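Local coordinates for protein dextranase (Pseudarthrobacter oxydans, PDB 6NZS) that hydrolyses internal (1->6)-alpha-D-glucosidic linkages in dextran, as an endo-acting member of glycoside hydrolase family 49, at residues D328-T333 / N354-K359; T333-P338 / K359-W364; H340-Y345 / D369-Y374. All coordinates share one frame; numbering follows the deposited sequence.

Followed from the N terminus, the chain supplies the first halves of all three contacts in order, 328-333, 333-338 and 340-345, before it returns with 354-359, 359-364 and 369-374. The contacts therefore cross and none nests in another; each closes one circuit of the parallel beta-solenoid. Contacts 1 and 2 run on from each other along strands 325-335 and 351-361, sharing Thr333 and Lys359. Contact 3 joins successive coils side by side, where strand 342-346, at the end of one parallel sheet, splays from strand 371-372, at the end of another. Leu329 and Val355 of contact 1 pack on Phe342, Ile371 and Leu373, while Gln360 of contact 2 touches Ser341 and Gly370.

Contact 1: D328-T333 / N354-K359; sequences DLQGVT and NVENYK
The phenol ring of Tyr358 carries a Leu329 methyl over one face and a Val332 methyl at its edge. Leu329 CD2 lies 4.2 Å from the ring centroid, a CH-pi contact, while Val332 CG2 approaches Tyr358 CD1 to 3.6 Å near the ring plane. Leu329 CD2 also meets Val355 CG1, so aliphatic branches and the Tyr358 ring pack together. On the sheet face bearing Asp328, the Asp328 carboxylate and Asn354 amide stand 85° apart; a water donates to Asp328 OD1 (2.7 Å) and accepts from Asn354 ND2 (2.9 Å). Between the parallel strands, Leu329 N binds Asn354 O and Leu329 O receives Glu356 N. Gly331 has phi 84°, and a beta carbon there would collide with Gln330 OE1. Lys359 bends at chi2 (92°), carrying CD past Thr333 OG1; its NZ donates to Gly331 O (3.0 Å) and, from above the carbonyl plane, to Asn357 O (2.9 Å), besides its salt bridge to Glu191. The ammonium group thus joins two carbonyl oxygens only 3.2 Å apart, Gly331 O and Asn357 O, and would offset their repulsion, much as Arg201, salt-bridged to Asp328 and Glu356, would balance those neighbouring carboxylates.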
# COMPACT_ATOMS: atom_id res chain seq x y z
N ASP A 328 15.47 -3.76 -9.75
CA ASP A 328 15.24 -4.44 -8.47
C ASP A 328 14.86 -3.36 -7.47
O ASP A 328 15.62 -2.41 -7.25
CB ASP A 328 16.51 -5.14 -7.98
CG ASP A 328 16.88 -6.35 -8.81
OD1 ASP A 328 16.13 -6.70 -9.74
OD2 ASP A 328 17.95 -6.95 -8.52
N LEU A 329 13.68 -3.50 -6.87
CA LEU A 329 13.18 -2.57 -5.87
C LEU A 329 12.94 -3.42 -4.63
O LEU A 329 12.03 -4.25 -4.63
CB LEU A 329 11.89 -1.91 -6.36
CG LEU A 329 11.13 -1.04 -5.36
CD1 LEU A 329 11.99 0.12 -4.86
CD2 LEU A 329 9.84 -0.51 -5.99
N GLN A 330 13.77 -3.25 -3.61
CA GLN A 330 13.76 -4.17 -2.48
C GLN A 330 13.93 -3.41 -1.18
O GLN A 330 14.65 -2.41 -1.12
CB GLN A 330 14.91 -5.20 -2.63
CG GLN A 330 15.01 -6.27 -1.53
CD GLN A 330 15.78 -5.80 -0.31
OE1 GLN A 330 16.51 -4.80 -0.37
NE2 GLN A 330 15.62 -6.51 0.81
N GLY A 331 13.27 -3.92 -0.13
CA GLY A 331 13.63 -3.56 1.23
C GLY A 331 13.04 -2.28 1.76
O GLY A 331 12.61 -2.22 2.92
N VAL A 332 13.01 -1.24 0.93
CA VAL A 332 12.76 0.12 1.41
C VAL A 332 11.33 0.28 1.92
O VAL A 332 10.38 -0.38 1.46
CB VAL A 332 13.07 1.17 0.32
CG1 VAL A 332 14.55 1.10 -0.07
CG2 VAL A 332 12.20 0.97 -0.89
N THR A 333 11.18 1.20 2.87
CA THR A 333 9.89 1.67 3.35
C THR A 333 9.72 3.08 2.82
O THR A 333 10.55 3.95 3.10
CB THR A 333 9.87 1.71 4.88
OG1 THR A 333 10.05 0.39 5.40
CG2 THR A 333 8.54 2.25 5.42
N ASN A 354 11.40 -6.22 -10.35
CA ASN A 354 11.47 -7.31 -9.39
C ASN A 354 11.38 -6.64 -8.02
O ASN A 354 12.38 -6.12 -7.51
CB ASN A 354 12.77 -8.09 -9.56
CG ASN A 354 12.92 -9.22 -8.56
OD1 ASN A 354 11.98 -9.57 -7.86
ND2 ASN A 354 14.12 -9.78 -8.48
N VAL A 355 10.18 -6.64 -7.44
CA VAL A 355 9.87 -5.90 -6.22
C VAL A 355 9.72 -6.90 -5.08
O VAL A 355 8.97 -7.87 -5.20
CB VAL A 355 8.58 -5.08 -6.38
CG1 VAL A 355 8.33 -4.24 -5.14
CG2 VAL A 355 8.65 -4.19 -7.62
N GLU A 356 10.41 -6.66 -3.97
CA GLU A 356 10.20 -7.55 -2.83
C GLU A 356 10.53 -6.85 -1.52
O GLU A 356 11.43 -6.00 -1.45
CB GLU A 356 11.01 -8.84 -2.94
CG GLU A 356 12.47 -8.65 -2.94
CD GLU A 356 13.16 -9.73 -3.75
OE1 GLU A 356 12.74 -10.91 -3.69
OE2 GLU A 356 14.10 -9.41 -4.47
N ASN A 357 9.77 -7.21 -0.48
CA ASN A 357 10.04 -6.73 0.87
C ASN A 357 10.04 -5.21 0.92
O ASN A 357 10.90 -4.59 1.54
CB ASN A 357 11.29 -7.37 1.45
CG ASN A 357 11.11 -8.86 1.63
OD1 ASN A 357 11.25 -9.63 0.67
ND2 ASN A 357 10.72 -9.27 2.83
N TYR A 358 9.04 -4.64 0.24
CA TYR A 358 8.86 -3.21 0.04
C TYR A 358 7.59 -2.81 0.78
O TYR A 358 6.61 -3.57 0.80
CB TYR A 358 8.70 -2.98 -1.46
CG TYR A 358 8.24 -1.61 -1.87
CD1 TYR A 358 9.15 -0.58 -2.08
CD2 TYR A 358 6.90 -1.35 -2.10
CE1 TYR A 358 8.74 0.67 -2.47
CE2 TYR A 358 6.47 -0.10 -2.50
CZ TYR A 358 7.40 0.91 -2.68
OH TYR A 358 6.99 2.16 -3.08
N LYS A 359 7.61 -1.63 1.40
CA LYS A 359 6.48 -1.18 2.21
C LYS A 359 6.16 0.28 1.92
O LYS A 359 7.06 1.09 1.67
CB LYS A 359 6.74 -1.32 3.72
CG LYS A 359 7.23 -2.69 4.16
CD LYS A 359 8.77 -2.74 4.17
CE LYS A 359 9.28 -4.13 4.33
NZ LYS A 359 10.76 -4.06 4.40
O HOH W 1 16.33 -9.34 -10.38

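Contact 2: T333-P338 / K359-W364; sequences TVAEPP and KQVGSW
Successive coils of a parallel beta-solenoid meet here, Thr333-Ala335 pairing in register with Lys359-Val361 before both strands turn a corner. Val334 N gives a short, nearly straight bond to Lys359 O (2.7 Å, 171°), Val334 O receives Val361 N, and Glu336 N closes the series on Val361 O at 3.0 Å. On the face of Thr333 and Ala335, Val361 does the packing. With CG1 anti to the carbonyl carbon (chi1 -60°), CG2 is left in the crowded position between backbone N and carbonyl carbon, where it touches Ala335 CB (3.6 Å) and Thr333 CG2 (3.8 Å). A methyl is all that Ala335 offers, and the beta-branched neighbours suit extended strands; Met85, Trp87 and Phe189 of the N-terminal Ig-like domain cover this face. Gln360 points to the other face with an extended chain. Its NE2 donates within the amide plane to Ser363 OG (2.9 Å) and also to Thr368 O, while Ser363 OG bonds to Asn385 O and lies beside the Pro337 ring. At the corner Glu336 and Gly362 both have positive phi; a beta carbon on Gly362 would press toward Glu336 N. Glu336 CG reaches the edge of the Trp364 indole, 4.1 Å from Trp364 CD1, with carboxylate and ring planes 59° apart. The carboxylate bonds to Ser58 and Ser62, and Trp364 NE1 also bonds to Ser58. A water donates to Pro337 O (2.8 Å) and Gly362 O (3.1 Å), tying the turns together. In-register parallel pairing that passes into stacked turns is the hallmark of the parallel beta-helix found in pectate-lyase-like proteins, here with an Ig-like domain packed against its flank.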
# COMPACT_ATOMS: atom_id res chain seq x y z
N THR A 333 11.18 1.20 2.87
CA THR A 333 9.89 1.67 3.35
C THR A 333 9.72 3.08 2.82
O THR A 333 10.55 3.95 3.10
CB THR A 333 9.87 1.71 4.88
OG1 THR A 333 10.05 0.39 5.40
CG2 THR A 333 8.54 2.25 5.42
N VAL A 334 8.66 3.29 2.05
CA VAL A 334 8.29 4.61 1.53
C VAL A 334 7.22 5.18 2.45
O VAL A 334 6.13 4.60 2.56
CB VAL A 334 7.80 4.50 0.08
CG1 VAL A 334 7.25 5.85 -0.41
CG2 VAL A 334 8.93 4.01 -0.82
N ALA A 335 7.52 6.29 3.12
CA ALA A 335 6.63 6.87 4.11
C ALA A 335 6.13 8.23 3.67
O ALA A 335 6.86 9.00 3.04
CB ALA A 335 7.35 7.02 5.45
N GLU A 336 4.88 8.53 4.02
CA GLU A 336 4.30 9.86 3.87
C GLU A 336 4.49 10.49 2.48
O GLU A 336 5.01 11.60 2.36
CB GLU A 336 4.81 10.80 4.96
CG GLU A 336 3.75 11.19 5.95
CD GLU A 336 4.31 11.93 7.14
OE1 GLU A 336 4.45 11.32 8.22
OE2 GLU A 336 4.59 13.13 7.00
N PRO A 337 4.04 9.82 1.43
CA PRO A 337 4.16 10.40 0.09
C PRO A 337 3.24 11.60 -0.06
O PRO A 337 2.13 11.63 0.50
CB PRO A 337 3.73 9.25 -0.83
CG PRO A 337 2.83 8.42 0.02
CD PRO A 337 3.40 8.50 1.40
N PRO A 338 3.66 12.63 -0.81
CA PRO A 338 2.78 13.76 -1.11
C PRO A 338 1.91 13.56 -2.34
O PRO A 338 1.02 14.38 -2.60
CB PRO A 338 3.78 14.89 -1.36
CG PRO A 338 4.95 14.19 -2.00
CD PRO A 338 5.04 12.86 -1.27
N LYS A 359 7.61 -1.63 1.40
CA LYS A 359 6.48 -1.18 2.21
C LYS A 359 6.16 0.28 1.92
O LYS A 359 7.06 1.09 1.67
CB LYS A 359 6.74 -1.32 3.72
CG LYS A 359 7.23 -2.69 4.16
CD LYS A 359 8.77 -2.74 4.17
CE LYS A 359 9.28 -4.13 4.33
NZ LYS A 359 10.76 -4.06 4.40
N GLN A 360 4.88 0.60 1.99
CA GLN A 360 4.40 1.98 1.91
C GLN A 360 3.56 2.25 3.15
O GLN A 360 2.62 1.50 3.44
CB GLN A 360 3.58 2.18 0.63
CG GLN A 360 3.08 3.59 0.41
CD GLN A 360 2.30 3.70 -0.90
OE1 GLN A 360 2.56 2.97 -1.87
NE2 GLN A 360 1.34 4.59 -0.93
N VAL A 361 3.91 3.30 3.90
CA VAL A 361 3.26 3.64 5.16
C VAL A 361 2.91 5.12 5.18
O VAL A 361 3.52 5.93 4.48
CB VAL A 361 4.13 3.29 6.40
CG1 VAL A 361 4.44 1.81 6.43
CG2 VAL A 361 5.42 4.09 6.41
N GLY A 362 1.95 5.47 6.02
CA GLY A 362 1.63 6.89 6.19
C GLY A 362 1.04 7.56 4.96
O GLY A 362 1.36 8.72 4.67
N SER A 363 0.15 6.87 4.25
CA SER A 363 -0.44 7.39 3.01
C SER A 363 -1.74 8.13 3.32
O SER A 363 -2.85 7.71 2.98
CB SER A 363 -0.65 6.25 2.02
OG SER A 363 0.60 5.71 1.61
N TRP A 364 -1.59 9.29 3.97
CA TRP A 364 -2.75 10.02 4.48
C TRP A 364 -3.50 10.78 3.39
O TRP A 364 -4.74 10.83 3.42
CB TRP A 364 -2.31 10.97 5.58
CG TRP A 364 -1.51 10.29 6.65
CD1 TRP A 364 -0.16 10.40 6.87
CD2 TRP A 364 -2.01 9.40 7.66
NE1 TRP A 364 0.20 9.64 7.95
CE2 TRP A 364 -0.91 9.01 8.45
CE3 TRP A 364 -3.28 8.90 7.97
CZ2 TRP A 364 -1.04 8.14 9.54
CZ3 TRP A 364 -3.42 8.03 9.05
CH2 TRP A 364 -2.30 7.66 9.82
O HOH W 2 0.67 11.09 2.87

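Contact 3: H340-Y345 / D369-Y374; sequences HSFVVY and DGIELY
His340 and Asp369 lie side by side and point the same way, with ring and carboxylate planes only 24° apart. Asp369 OD2 sits 3.5 Å above the plane of the His340 ring, over its centre, so the pair stacks and forms no hydrogen bond; Asp369 OD2 has its salt bridge with Lys392, and the His340 ring also meets that of His309. Next in the chain, Ser341 turns its hydroxyl back: chi1 of 62° puts OG between its own N and carbonyl carbon, from where it donates to Asp369 O (2.7 Å). Ser341 N bonds to the same oxygen, so one small residue grips it twice. Farther along, Phe342 runs beside Ile371, with Phe342 CD1 and Ile371 CG1 4.1 Å apart, and slides past Tyr374 in the opposite direction, their rings meeting edge to edge at the CE1 atoms (4.0 Å). Val344 also passes Tyr374 in the opposite sense. Its CB rests over one ring face, 3.8 Å from the Tyr374 centroid in a CH-pi contact. Tyrosine suits this place because its hydroxyl reaches the opposite backbone: Val344 N donates to Tyr374 OH (3.1 Å, 170°), and a water in the ring plane links that hydroxyl to Val344 O. Two further waters lie near Phe342 O, one beside Gly370 O and the other beside Glu372 OE1; Glu372 OE2 is hydrogen-bonded to His395. The CA separation grows from 4.8 Å at His340-Asp369 to 8.0 Å at Val344-Tyr374. Here side chains and waters join successive coils of the parallel beta-solenoid, where one parallel sheet ends and the next begins.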
# COMPACT_ATOMS: atom_id res chain seq x y z
N HIS A 340 1.62 10.33 -5.94
CA HIS A 340 1.79 8.92 -6.29
C HIS A 340 3.15 8.41 -5.84
O HIS A 340 4.15 9.13 -5.87
CB HIS A 340 1.70 8.71 -7.81
CG HIS A 340 0.42 9.15 -8.43
ND1 HIS A 340 0.23 9.15 -9.80
CD2 HIS A 340 -0.74 9.58 -7.89
CE1 HIS A 340 -0.99 9.59 -10.07
NE2 HIS A 340 -1.60 9.86 -8.93
N SER A 341 3.18 7.12 -5.46
CA SER A 341 4.42 6.52 -4.96
C SER A 341 5.42 6.26 -6.08
O SER A 341 6.63 6.44 -5.87
CB SER A 341 4.11 5.22 -4.21
OG SER A 341 3.51 4.23 -5.06
N PHE A 342 4.96 5.82 -7.25
CA PHE A 342 5.88 5.17 -8.17
C PHE A 342 5.35 5.29 -9.59
O PHE A 342 4.17 5.04 -9.82
CB PHE A 342 5.99 3.68 -7.78
CG PHE A 342 6.93 2.90 -8.65
CD1 PHE A 342 6.48 2.33 -9.83
CD2 PHE A 342 8.26 2.76 -8.30
CE1 PHE A 342 7.35 1.63 -10.65
CE2 PHE A 342 9.13 2.06 -9.12
CZ PHE A 342 8.68 1.50 -10.28
N VAL A 343 6.23 5.64 -10.53
CA VAL A 343 5.84 5.69 -11.94
C VAL A 343 7.06 5.46 -12.82
O VAL A 343 8.20 5.76 -12.45
CB VAL A 343 5.13 7.01 -12.33
CG1 VAL A 343 6.13 8.15 -12.48
CG2 VAL A 343 4.31 6.84 -13.61
N VAL A 344 6.81 4.90 -13.99
CA VAL A 344 7.80 4.75 -15.05
C VAL A 344 7.19 5.36 -16.30
O VAL A 344 6.04 5.06 -16.64
CB VAL A 344 8.14 3.27 -15.30
CG1 VAL A 344 9.13 3.14 -16.46
CG2 VAL A 344 8.68 2.62 -14.04
N TYR A 345 7.94 6.22 -16.97
CA TYR A 345 7.53 6.76 -18.26
C TYR A 345 8.52 6.29 -19.32
O TYR A 345 9.69 6.05 -19.03
CB TYR A 345 7.50 8.28 -18.24
CG TYR A 345 6.39 8.85 -17.41
CD1 TYR A 345 5.06 8.55 -17.69
CD2 TYR A 345 6.65 9.70 -16.35
CE1 TYR A 345 4.03 9.08 -16.92
CE2 TYR A 345 5.63 10.23 -15.58
CZ TYR A 345 4.33 9.92 -15.88
OH TYR A 345 3.32 10.45 -15.11
N ASP A 369 -1.24 6.74 -4.48
CA ASP A 369 -1.37 5.46 -5.17
C ASP A 369 -0.24 4.52 -4.77
O ASP A 369 0.91 4.93 -4.63
CB ASP A 369 -1.23 5.66 -6.69
CG ASP A 369 -2.31 6.56 -7.31
OD1 ASP A 369 -2.99 7.34 -6.59
OD2 ASP A 369 -2.46 6.50 -8.55
N GLY A 370 -0.59 3.23 -4.65
CA GLY A 370 0.39 2.17 -4.53
C GLY A 370 1.11 1.90 -5.84
O GLY A 370 1.24 2.77 -6.70
N ILE A 371 1.52 0.70 -6.04
CA ILE A 371 2.50 0.46 -7.09
C ILE A 371 1.80 0.11 -8.40
O ILE A 371 0.74 -0.51 -8.44
CB ILE A 371 3.51 -0.62 -6.66
CG1 ILE A 371 4.78 -0.57 -7.53
CG2 ILE A 371 2.86 -2.00 -6.67
CD1 ILE A 371 5.96 -1.30 -6.94
N GLU A 372 2.45 0.51 -9.49
CA GLU A 372 2.10 0.06 -10.84
C GLU A 372 3.26 -0.79 -11.34
O GLU A 372 4.38 -0.29 -11.50
CB GLU A 372 1.87 1.27 -11.75
CG GLU A 372 1.45 0.90 -13.18
CD GLU A 372 1.07 2.11 -14.02
OE1 GLU A 372 0.77 3.18 -13.45
OE2 GLU A 372 1.08 1.98 -15.27
N LEU A 373 3.00 -2.08 -11.53
CA LEU A 373 4.01 -3.00 -12.05
C LEU A 373 3.91 -3.04 -13.57
O LEU A 373 2.84 -3.32 -14.12
CB LEU A 373 3.83 -4.40 -11.45
CG LEU A 373 4.01 -4.44 -9.93
CD1 LEU A 373 3.40 -5.70 -9.37
CD2 LEU A 373 5.49 -4.38 -9.59
N TYR A 374 5.02 -2.74 -14.24
CA TYR A 374 5.03 -2.68 -15.69
C TYR A 374 5.17 -4.08 -16.29
O TYR A 374 5.39 -5.07 -15.58
CB TYR A 374 6.06 -1.64 -16.16
CG TYR A 374 5.58 -0.26 -15.76
CD1 TYR A 374 5.74 0.22 -14.45
CD2 TYR A 374 4.90 0.55 -16.66
CE1 TYR A 374 5.26 1.47 -14.07
CE2 TYR A 374 4.41 1.81 -16.28
CZ TYR A 374 4.60 2.26 -14.98
OH TYR A 374 4.11 3.50 -14.62
O HOH W 3 1.82 5.04 -8.33
O HOH W 4 1.97 5.18 -11.76
O HOH W 5 3.23 4.97 -16.74